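Local coordinates for AmbC (Sorangium cellulosum, PDB 5O15), which carries a bifunctional dehydratase-cyclase domain that probably eliminates water from a polyketide intermediate and closes an oxygen heterocycle in ambruticin biosynthesis, at residues G150-A155 / Y191-L196; E158-T163 / T181-V186; A253-R258 / I274-A279. All blocks are in the same frame, centred on the assembly; numbering follows the deposited sequence. Where two conformers were deposited one is given.

Contact 1 of 3, residues G150-A155 / Y191-L196; sequences GAWPPA and YADLAL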
loop_
_atom_site.group_PDB
_atom_site.type_symbol
_atom_site.label_atom_id
_atom_site.label_comp_id
_atom_site.label_asym_id
_atom_site.label_seq_id
_atom_site.Cartn_x
_atom_site.Cartn_y
_atom_site.Cartn_z
ATOM N N GLY A 150 -8.403 24.388 6.387
ATOM C CA GLY A 150 -8.547 25.671 5.725
ATOM C C GLY A 150 -8.756 25.505 4.241
ATOM O O GLY A 150 -9.500 24.640 3.797
ATOM N N ALA A 151 -8.094 26.349 3.468
ATOM C CA ALA A 151 -8.269 26.336 2.029
ATOM C C ALA A 151 -7.897 24.978 1.471
ATOM O O ALA A 151 -6.850 24.418 1.812
ATOM C CB ALA A 151 -7.381 27.394 1.383
ATOM N N TRP A 152 -8.768 24.452 0.619
ATOM C CA TRP A 152 -8.511 23.158 0.019
ATOM C C TRP A 152 -8.972 23.235 -1.425
ATOM O O TRP A 152 -10.147 23.509 -1.670
ATOM C CB TRP A 152 -9.256 22.051 0.744
ATOM C CG TRP A 152 -8.958 20.717 0.133
ATOM C CD1 TRP A 152 -9.768 20.012 -0.692
ATOM C CD2 TRP A 152 -7.756 19.968 0.252
ATOM N NE1 TRP A 152 -9.167 18.846 -1.068
ATOM C CE2 TRP A 152 -7.927 18.788 -0.494
ATOM C CE3 TRP A 152 -6.560 20.169 0.940
ATOM C CZ2 TRP A 152 -6.939 17.803 -0.574
ATOM C CZ3 TRP A 152 -5.584 19.199 0.874
ATOM C CH2 TRP A 152 -5.786 18.015 0.123
ATOM N N PRO A 153 -8.098 23.009 -2.408
ATOM C CA PRO A 153 -6.683 22.682 -2.220
ATOM C C PRO A 153 -5.914 23.885 -1.675
ATOM O O PRO A 153 -6.435 25.000 -1.632
ATOM C CB PRO A 153 -6.220 22.351 -3.635
ATOM C CG PRO A 153 -7.067 23.183 -4.480
ATOM C CD PRO A 153 -8.433 23.127 -3.834
ATOM N N PRO A 154 -4.681 23.665 -1.229
ATOM C CA PRO A 154 -3.857 24.796 -0.790
ATOM C C PRO A 154 -3.738 25.850 -1.887
ATOM O O PRO A 154 -3.842 25.555 -3.085
ATOM C CB PRO A 154 -2.500 24.148 -0.478
ATOM C CG PRO A 154 -2.839 22.726 -0.162
ATOM C CD PRO A 154 -3.957 22.387 -1.106
ATOM N N ALA A 155 -3.510 27.097 -1.466
ATOM C CA ALA A 155 -3.397 28.207 -2.404
ATOM C C ALA A 155 -2.316 27.948 -3.451
ATOM O O ALA A 155 -1.261 27.380 -3.163
ATOM C CB ALA A 155 -3.101 29.514 -1.655
ATOM N N TYR A 191 -1.782 17.071 -3.843
ATOM C CA TYR A 191 -2.825 17.072 -2.842
ATOM C C TYR A 191 -4.032 16.360 -3.427
ATOM O O TYR A 191 -4.408 16.636 -4.573
ATOM C CB TYR A 191 -3.188 18.515 -2.448
ATOM C CG TYR A 191 -2.041 19.188 -1.735
ATOM C CD1 TYR A 191 -1.830 18.916 -0.407
ATOM C CD2 TYR A 191 -1.145 20.022 -2.383
ATOM C CE1 TYR A 191 -0.776 19.473 0.279
ATOM C CE2 TYR A 191 -0.060 20.588 -1.698
ATOM C CZ TYR A 191 0.105 20.308 -0.363
ATOM O OH TYR A 191 1.164 20.832 0.363
ATOM N N ALA A 192 -4.663 15.470 -2.679
ATOM C CA ALA A 192 -5.764 14.704 -3.248
ATOM C C ALA A 192 -6.811 14.365 -2.213
ATOM O O ALA A 192 -6.507 14.172 -1.030
ATOM C CB ALA A 192 -5.250 13.433 -3.932
ATOM N N ASP A 193 -8.061 14.259 -2.691
ATOM C CA ASP A 193 -9.156 13.642 -1.956
ATOM C C ASP A 193 -9.253 12.187 -2.388
ATOM O O ASP A 193 -9.428 11.908 -3.582
ATOM C CB ASP A 193 -10.466 14.369 -2.250
ATOM C CG ASP A 193 -10.494 15.748 -1.672
ATOM O OD1 ASP A 193 -10.319 15.902 -0.451
ATOM O OD2 ASP A 193 -10.755 16.722 -2.387
ATOM N N LEU A 194 -9.162 11.276 -1.413
ATOM C CA LEU A 194 -9.187 9.836 -1.632
ATOM C C LEU A 194 -10.444 9.263 -0.995
ATOM O O LEU A 194 -10.809 9.638 0.116
ATOM C CB LEU A 194 -7.975 9.166 -0.993
ATOM C CG LEU A 194 -6.604 9.754 -1.324
ATOM C CD1 LEU A 194 -5.513 8.919 -0.653
ATOM C CD2 LEU A 194 -6.337 9.867 -2.815
ATOM N N ALA A 195 -11.102 8.336 -1.676
ATOM C CA ALA A 195 -12.285 7.719 -1.092
ATOM C C ALA A 195 -12.482 6.348 -1.691
ATOM O O ALA A 195 -12.383 6.194 -2.909
ATOM C CB ALA A 195 -13.551 8.549 -1.355
ATOM N N LEU A 196 -12.730 5.370 -0.827
ATOM C CA LEU A 196 -13.079 4.043 -1.291
ATOM C C LEU A 196 -14.433 4.089 -2.007
ATOM O O LEU A 196 -15.378 4.759 -1.548
ATOM C CB LEU A 196 -13.183 3.076 -0.117
ATOM C CG LEU A 196 -11.876 2.682 0.622
ATOM C CD1 LEU A 196 -12.169 1.889 1.866
ATOM C CD2 LEU A 196 -11.007 1.848 -0.231
#
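W152 and D193 illustrate how a loop without regular structure can be fixed to the side chains of a β-strand. Both rings of the indole meet strand 191-195, the five-membered ring at D193 and the six-membered ring at A192 and Y191. From CB, the W152 side chain sets CG anti to the backbone N (chi1 -179°). CD1 then lies beside the carboxylate, 3.8 Å from D193 OD2. Next to it NE1 donates to D193 OD2 over 3.0 Å at 162°. The acceptor lies near the indole plane, yet the N-H reaches OD2 on its syn side from 34° out of the carboxylate plane. On the six-membered ring, CZ2 has A192 O 3.7 Å away at the ring edge. CH2 rests 3.7 Å from Y191 CB, and CZ3 approaches Y191 CD1. P154, which follows P153 and its cis peptide bond, covers a face of the Y191 ring: CG stands 3.6 Å from the ring centroid and almost exactly on the normal, a CH-pi contact. R256 forms a salt bridge with D193 OD1 and a cation-pi contact with W152, while R258 NE is hydrogen-bonded to Y191 OH. A proline- and tryptophan-bearing loop thus lies across a sheet of the double hotdog fold.

Contact 2 of 3, residues E158-T163 / T181-V186; sequences EPVDVT and TAAWRV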
loop_
_atom_site.group_PDB
_atom_site.type_symbol
_atom_site.label_atom_id
_atom_site.label_comp_id
_atom_site.label_asym_id
_atom_site.label_seq_id
_atom_site.Cartn_x
_atom_site.Cartn_y
_atom_site.Cartn_z
ATOM N N GLU A 158 -2.568 23.846 -8.895
ATOM C CA GLU A 158 -3.081 23.622 -10.229
ATOM C C GLU A 158 -3.801 22.285 -10.263
ATOM O O GLU A 158 -3.325 21.324 -9.653
ATOM C CB GLU A 158 -1.937 23.591 -11.247
ATOM C CG GLU A 158 -1.437 24.963 -11.632
ATOM C CD GLU A 158 -2.448 25.714 -12.489
ATOM O OE1 GLU A 158 -3.266 25.048 -13.161
ATOM O OE2 GLU A 158 -2.439 26.963 -12.496
ATOM N N PRO A 159 -4.946 22.181 -10.914
ATOM C CA PRO A 159 -5.667 20.904 -10.938
ATOM C C PRO A 159 -4.898 19.818 -11.667
ATOM O O PRO A 159 -4.229 20.074 -12.674
ATOM C CB PRO A 159 -6.969 21.239 -11.670
ATOM C CG PRO A 159 -7.053 22.659 -11.654
ATOM C CD PRO A 159 -5.707 23.244 -11.588
ATOM N N VAL A 160 -5.047 18.598 -11.169
ATOM C CA VAL A 160 -4.684 17.386 -11.878
ATOM C C VAL A 160 -5.998 16.739 -12.290
ATOM O O VAL A 160 -6.828 16.422 -11.433
ATOM C CB VAL A 160 -3.865 16.456 -10.978
ATOM C CG1 VAL A 160 -3.604 15.139 -11.683
ATOM C CG2 VAL A 160 -2.548 17.118 -10.575
ATOM N N ASP A 161 -6.200 16.535 -13.581
ATOM C CA ASP A 161 -7.474 16.001 -14.050
ATOM C C ASP A 161 -7.467 14.493 -13.811
ATOM O O ASP A 161 -6.863 13.730 -14.562
ATOM C CB ASP A 161 -7.650 16.321 -15.524
ATOM C CG ASP A 161 -8.932 15.788 -16.074
ATOM O OD1 ASP A 161 -9.721 15.154 -15.353
ATOM O OD2 ASP A 161 -9.179 16.044 -17.270
ATOM N N VAL A 162 -8.166 14.053 -12.772
ATOM C CA VAL A 162 -8.124 12.631 -12.428
ATOM C C VAL A 162 -8.969 11.795 -13.373
ATOM O O VAL A 162 -8.859 10.567 -13.340
ATOM C CB VAL A 162 -8.486 12.400 -10.952
ATOM C CG1 VAL A 162 -7.577 13.225 -10.066
ATOM C CG2 VAL A 162 -9.949 12.715 -10.709
ATOM N N THR A 163 -9.786 12.424 -14.226
ATOM C CA THR A 163 -10.544 11.696 -15.227
ATOM C C THR A 163 -9.770 11.514 -16.527
ATOM O O THR A 163 -10.209 10.754 -17.393
ATOM C CB THR A 163 -11.871 12.438 -15.530
ATOM O OG1 THR A 163 -11.608 13.619 -16.295
ATOM C CG2 THR A 163 -12.579 12.859 -14.248
ATOM N N THR A 181 -10.827 11.100 -5.938
ATOM C CA THR A 181 -11.945 11.886 -6.427
ATOM C C THR A 181 -11.511 13.241 -6.953
ATOM O O THR A 181 -12.240 13.822 -7.772
ATOM C CB THR A 181 -13.002 12.058 -5.343
ATOM O OG1 THR A 181 -12.451 12.841 -4.299
ATOM C CG2 THR A 181 -13.434 10.760 -4.771
ATOM N N ALA A 182 -10.369 13.778 -6.542
ATOM C CA ALA A 182 -9.876 15.060 -7.041
ATOM C C ALA A 182 -8.416 15.180 -6.634
ATOM O O ALA A 182 -8.010 14.607 -5.622
ATOM C CB ALA A 182 -10.662 16.222 -6.438
ATOM N N ALA A 183 -7.623 15.907 -7.403
ATOM C CA ALA A 183 -6.215 16.099 -7.079
ATOM C C ALA A 183 -5.730 17.412 -7.688
ATOM O O ALA A 183 -6.266 17.901 -8.691
ATOM C CB ALA A 183 -5.375 14.916 -7.575
ATOM N N TRP A 184 -4.676 17.952 -7.104
ATOM C CA TRP A 184 -4.045 19.193 -7.507
ATOM C C TRP A 184 -2.565 19.095 -7.186
ATOM O O TRP A 184 -2.134 18.233 -6.410
ATOM C CB TRP A 184 -4.589 20.377 -6.719
ATOM C CG TRP A 184 -6.063 20.575 -6.785
ATOM C CD1 TRP A 184 -6.715 21.447 -7.593
ATOM C CD2 TRP A 184 -7.076 19.909 -6.009
ATOM N NE1 TRP A 184 -8.074 21.385 -7.363
ATOM C CE2 TRP A 184 -8.318 20.434 -6.408
ATOM C CE3 TRP A 184 -7.044 18.930 -5.005
ATOM C CZ2 TRP A 184 -9.521 20.031 -5.835
ATOM C CZ3 TRP A 184 -8.251 18.522 -4.431
ATOM C CH2 TRP A 184 -9.476 19.080 -4.856
ATOM N N ARG A 185 -1.780 20.015 -7.718
ATOM C CA ARG A 185 -0.373 20.069 -7.408
ATOM C C ARG A 185 0.080 21.480 -7.101
ATOM O O ARG A 185 -0.395 22.450 -7.694
ATOM C CB ARG A 185 0.445 19.456 -8.500
ATOM C CG ARG A 185 0.581 20.203 -9.755
ATOM C CD ARG A 185 1.347 19.309 -10.738
ATOM N NE ARG A 185 2.574 18.819 -10.114
ATOM C CZ ARG A 185 3.139 17.629 -10.324
ATOM N NH1 ARG A 185 2.606 16.742 -11.166
ATOM N NH2 ARG A 185 4.252 17.323 -9.667
ATOM N N VAL A 186 0.974 21.572 -6.125
ATOM C CA VAL A 186 1.758 22.774 -5.858
ATOM C C VAL A 186 3.200 22.309 -5.960
ATOM O O VAL A 186 3.719 21.665 -5.031
ATOM C CB VAL A 186 1.475 23.386 -4.480
ATOM C CG1 VAL A 186 2.220 24.700 -4.326
ATOM C CG2 VAL A 186 -0.010 23.595 -4.263
HETATM O O HOH W 1 -8.918 17.042 -9.770
#
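V162 and A183 meet where 158-163 has left its short strand and V162 points toward strand 182-186. V162 CG1 lies 3.7 Å from A183 CB; it stands anti to its own carbonyl carbon (chi1 -55°), while CG2 turns to the backbone of T181. V160 adds the second half of the apolar patch, its CB 4.0 Å from A183 CB, so that the small alanine is touched by two valines. An alanine in place of V162 would probably open a gap beside A183 CB and leave the T181 carbonyl without its methyl neighbour.

The backbone is most regular at the other end. E158 and R185 form an antiparallel hydrogen-bonded pair, E158 N giving to R185 O and R185 N to E158 O, each over 2.8 Å. V160 N donates to A183 O at 2.8 Å, but from 41° above the carbonyl plane, and the return bond is replaced by a water, which donates to V160 O and accepts from A183 N. P159 and W184 form a non-hydrogen-bonded pair whose side chains diverge; W184 CD1 lies 3.5 Å from P159 CA, and E158 O is at the edge of the indole.

The solvent side is looser. The tip of E158 leads away from the opposite strand; that of R185 does too, but its NH2 is hydrogen-bonded to G187 O. D161 points away at CB, its OD1 taking T163 N in an Asx turn and T163 OG1 as well. Within the chain, strand 158-160 is an outermost strand; next to strand 180-186 in the sheet runs strand 189-195, whose A192 touches A183 and whose Y191 pairs with W184 through the backbone, while W152 and P153 of the loop before strand 158-160 meet the W184 side chain.

Contact 3 of 3, residues A253-R258 / I274-A279; sequences AALRAR and IELADA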
loop_
_atom_site.group_PDB
_atom_site.type_symbol
_atom_site.label_atom_id
_atom_site.label_comp_id
_atom_site.label_asym_id
_atom_site.label_seq_id
_atom_site.Cartn_x
_atom_site.Cartn_y
_atom_site.Cartn_z
ATOM N N ALA A 253 -12.005 5.309 5.753
ATOM C CA ALA A 253 -12.569 5.001 4.443
ATOM C C ALA A 253 -12.308 6.076 3.408
ATOM O O ALA A 253 -12.469 5.815 2.208
ATOM C CB ALA A 253 -14.083 4.783 4.546
ATOM N N ALA A 254 -11.962 7.284 3.840
ATOM C CA ALA A 254 -11.755 8.401 2.936
ATOM C C ALA A 254 -10.836 9.362 3.669
ATOM O O ALA A 254 -10.907 9.471 4.890
ATOM C CB ALA A 254 -13.091 9.053 2.552
ATOM N N LEU A 255 -9.997 10.076 2.916
ATOM C CA LEU A 255 -8.860 10.818 3.458
ATOM C C LEU A 255 -8.515 11.946 2.524
ATOM O O LEU A 255 -8.817 11.882 1.334
ATOM C CB LEU A 255 -7.585 9.929 3.554
ATOM C CG LEU A 255 -7.712 8.717 4.425
ATOM C CD1 LEU A 255 -6.565 7.735 4.191
ATOM C CD2 LEU A 255 -7.640 9.131 5.898
ATOM N N ARG A 256 -7.784 12.921 3.060
ATOM C CA ARG A 256 -6.981 13.816 2.248
ATOM C C ARG A 256 -5.531 13.368 2.302
ATOM O O ARG A 256 -5.069 12.841 3.312
ATOM C CB ARG A 256 -7.113 15.270 2.667
ATOM C CG ARG A 256 -8.430 15.852 2.237
ATOM C CD ARG A 256 -8.588 17.290 2.614
ATOM N NE ARG A 256 -9.849 17.797 2.079
ATOM C CZ ARG A 256 -10.444 18.911 2.467
ATOM N NH1 ARG A 256 -9.894 19.685 3.382
ATOM N NH2 ARG A 256 -11.608 19.281 1.927
ATOM N N ALA A 257 -4.822 13.556 1.188
ATOM C CA ALA A 257 -3.459 13.102 1.034
ATOM C C ALA A 257 -2.595 14.238 0.528
ATOM O O ALA A 257 -3.009 15.058 -0.303
ATOM C CB ALA A 257 -3.395 11.963 0.020
ATOM N N ARG A 258 -1.348 14.212 0.995
ATOM C CA ARG A 258 -0.250 15.017 0.498
ATOM C C ARG A 258 0.858 14.053 0.098
ATOM O O ARG A 258 1.376 13.309 0.945
ATOM C CB ARG A 258 0.256 15.997 1.551
ATOM C CG ARG A 258 1.409 16.842 1.092
ATOM C CD ARG A 258 1.909 17.740 2.203
ATOM N NE ARG A 258 3.001 18.594 1.739
ATOM C CZ ARG A 258 4.298 18.312 1.867
ATOM N NH1 ARG A 258 4.705 17.203 2.471
ATOM N NH2 ARG A 258 5.198 19.171 1.406
ATOM N N ILE A 274 4.237 10.186 1.736
ATOM C CA ILE A 274 2.776 10.220 1.748
ATOM C C ILE A 274 2.315 10.591 3.133
ATOM O O ILE A 274 2.719 9.939 4.111
ATOM C CB ILE A 274 2.154 8.870 1.348
ATOM C CG1 ILE A 274 2.608 8.451 -0.040
ATOM C CG2 ILE A 274 0.628 8.913 1.456
ATOM C CD1 ILE A 274 2.238 7.029 -0.415
ATOM N N GLU A 275 1.439 11.574 3.235
ATOM C CA GLU A 275 0.814 11.936 4.490
ATOM C C GLU A 275 -0.690 11.921 4.292
ATOM O O GLU A 275 -1.182 12.457 3.295
ATOM C CB GLU A 275 1.265 13.308 4.961
ATOM C CG GLU A 275 2.753 13.441 5.224
ATOM C CD GLU A 275 3.092 14.904 5.175
ATOM O OE1 GLU A 275 2.596 15.652 6.045
ATOM O OE2 GLU A 275 3.746 15.336 4.193
ATOM N N LEU A 276 -1.416 11.351 5.245
ATOM C CA LEU A 276 -2.864 11.188 5.156
ATOM C C LEU A 276 -3.536 11.806 6.368
ATOM O O LEU A 276 -3.095 11.602 7.503
ATOM C CB LEU A 276 -3.213 9.701 5.066
ATOM C CG LEU A 276 -2.539 8.954 3.915
ATOM C CD1 LEU A 276 -2.817 7.471 3.968
ATOM C CD2 LEU A 276 -2.973 9.501 2.558
ATOM N N ALA A 277 -4.618 12.535 6.112
ATOM C CA ALA A 277 -5.407 13.208 7.120
ATOM C C ALA A 277 -6.871 12.805 7.018
ATOM O O ALA A 277 -7.406 12.607 5.924
ATOM C CB ALA A 277 -5.280 14.726 6.961
ATOM N N ASP A 278 -7.525 12.735 8.169
ATOM C CA ASP A 278 -8.945 12.435 8.236
ATOM C C ASP A 278 -9.797 13.652 7.917
ATOM O O ASP A 278 -9.298 14.755 7.690
ATOM C CB ASP A 278 -9.327 11.789 9.571
ATOM C CG ASP A 278 -9.304 12.739 10.768
ATOM O OD1 ASP A 278 -9.400 13.972 10.607
ATOM O OD2 ASP A 278 -9.208 12.177 11.898
ATOM N N ALA A 279 -11.114 13.432 7.903
ATOM C CA ALA A 279 -12.082 14.462 7.522
ATOM C C ALA A 279 -12.109 15.641 8.467
ATOM O O ALA A 279 -12.643 16.687 8.092
ATOM C CB ALA A 279 -13.470 13.835 7.430
HETATM O O HOH W 2 -11.716 10.595 7.523
HETATM O O HOH W 3 3.981 13.920 1.994
#
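The guanidinium of R258 and the carboxylate of E275 are turned 65° apart, and E275 OE2 lies at the guanidinium edge, near its plane, 2.7 Å from R258 NH1 in a salt bridge whose N-H angle is a bent 143°. NH1 approaches OE2 nearly along the C-O axis. The side chains run side by side in the same direction. In R258, chi1 (179°) sets CG anti to the backbone N, and the chain runs extended from there to NE; R258 CD lies 3.6 Å from E275 OE2. A water donates to both OE2 and R258 O, so that each of these oxygens has two donors, OE2 with R258 NH1 and R258 O with E275 N. The remaining polar ends are held too: W147 bonds E275 OE1, Y191 OH bonds R258 NE, and E260 pairs with R258 NH2.

Strands 254-261 and 269-277 form a β-hairpin in the hotdog domain, and R256 with A277 and R258 with E275 are its hydrogen-bonded antiparallel pairs here, each closed by two bonds of 2.9 Å. Between them A257 and L276 make a non-hydrogen-bonded pair on the opposite face from the charges, A257 CB lying 3.6 Å from L276 CD2. L255 CD1 crosses to L276 CD1 at 3.8 Å, and L213 of helix 211-225 packs on L255. Beyond D278 a second water joins A254 O to A279 N, 2.9 Å from the latter.

Strand 189-195 is the common member of this set: it borders strand 180-186 of contact 2 on one edge and strand 254-261 of contact 3 on the other. Contact 1 lies about 9 Å from contact 2 and about 8 Å from contact 3, centre to centre, and touches both. Toward contact 2, D193 O lies 2.9 Å from T181 N; toward contact 3, A192 O lies 2.9 Å from A257 N and L194 N 2.8 Å from L255 O, all probable hydrogen bonds. Contacts 2 and 3 do not touch; their nearest atoms are about 7 Å apart. All three sit on the same side of the chain's centre.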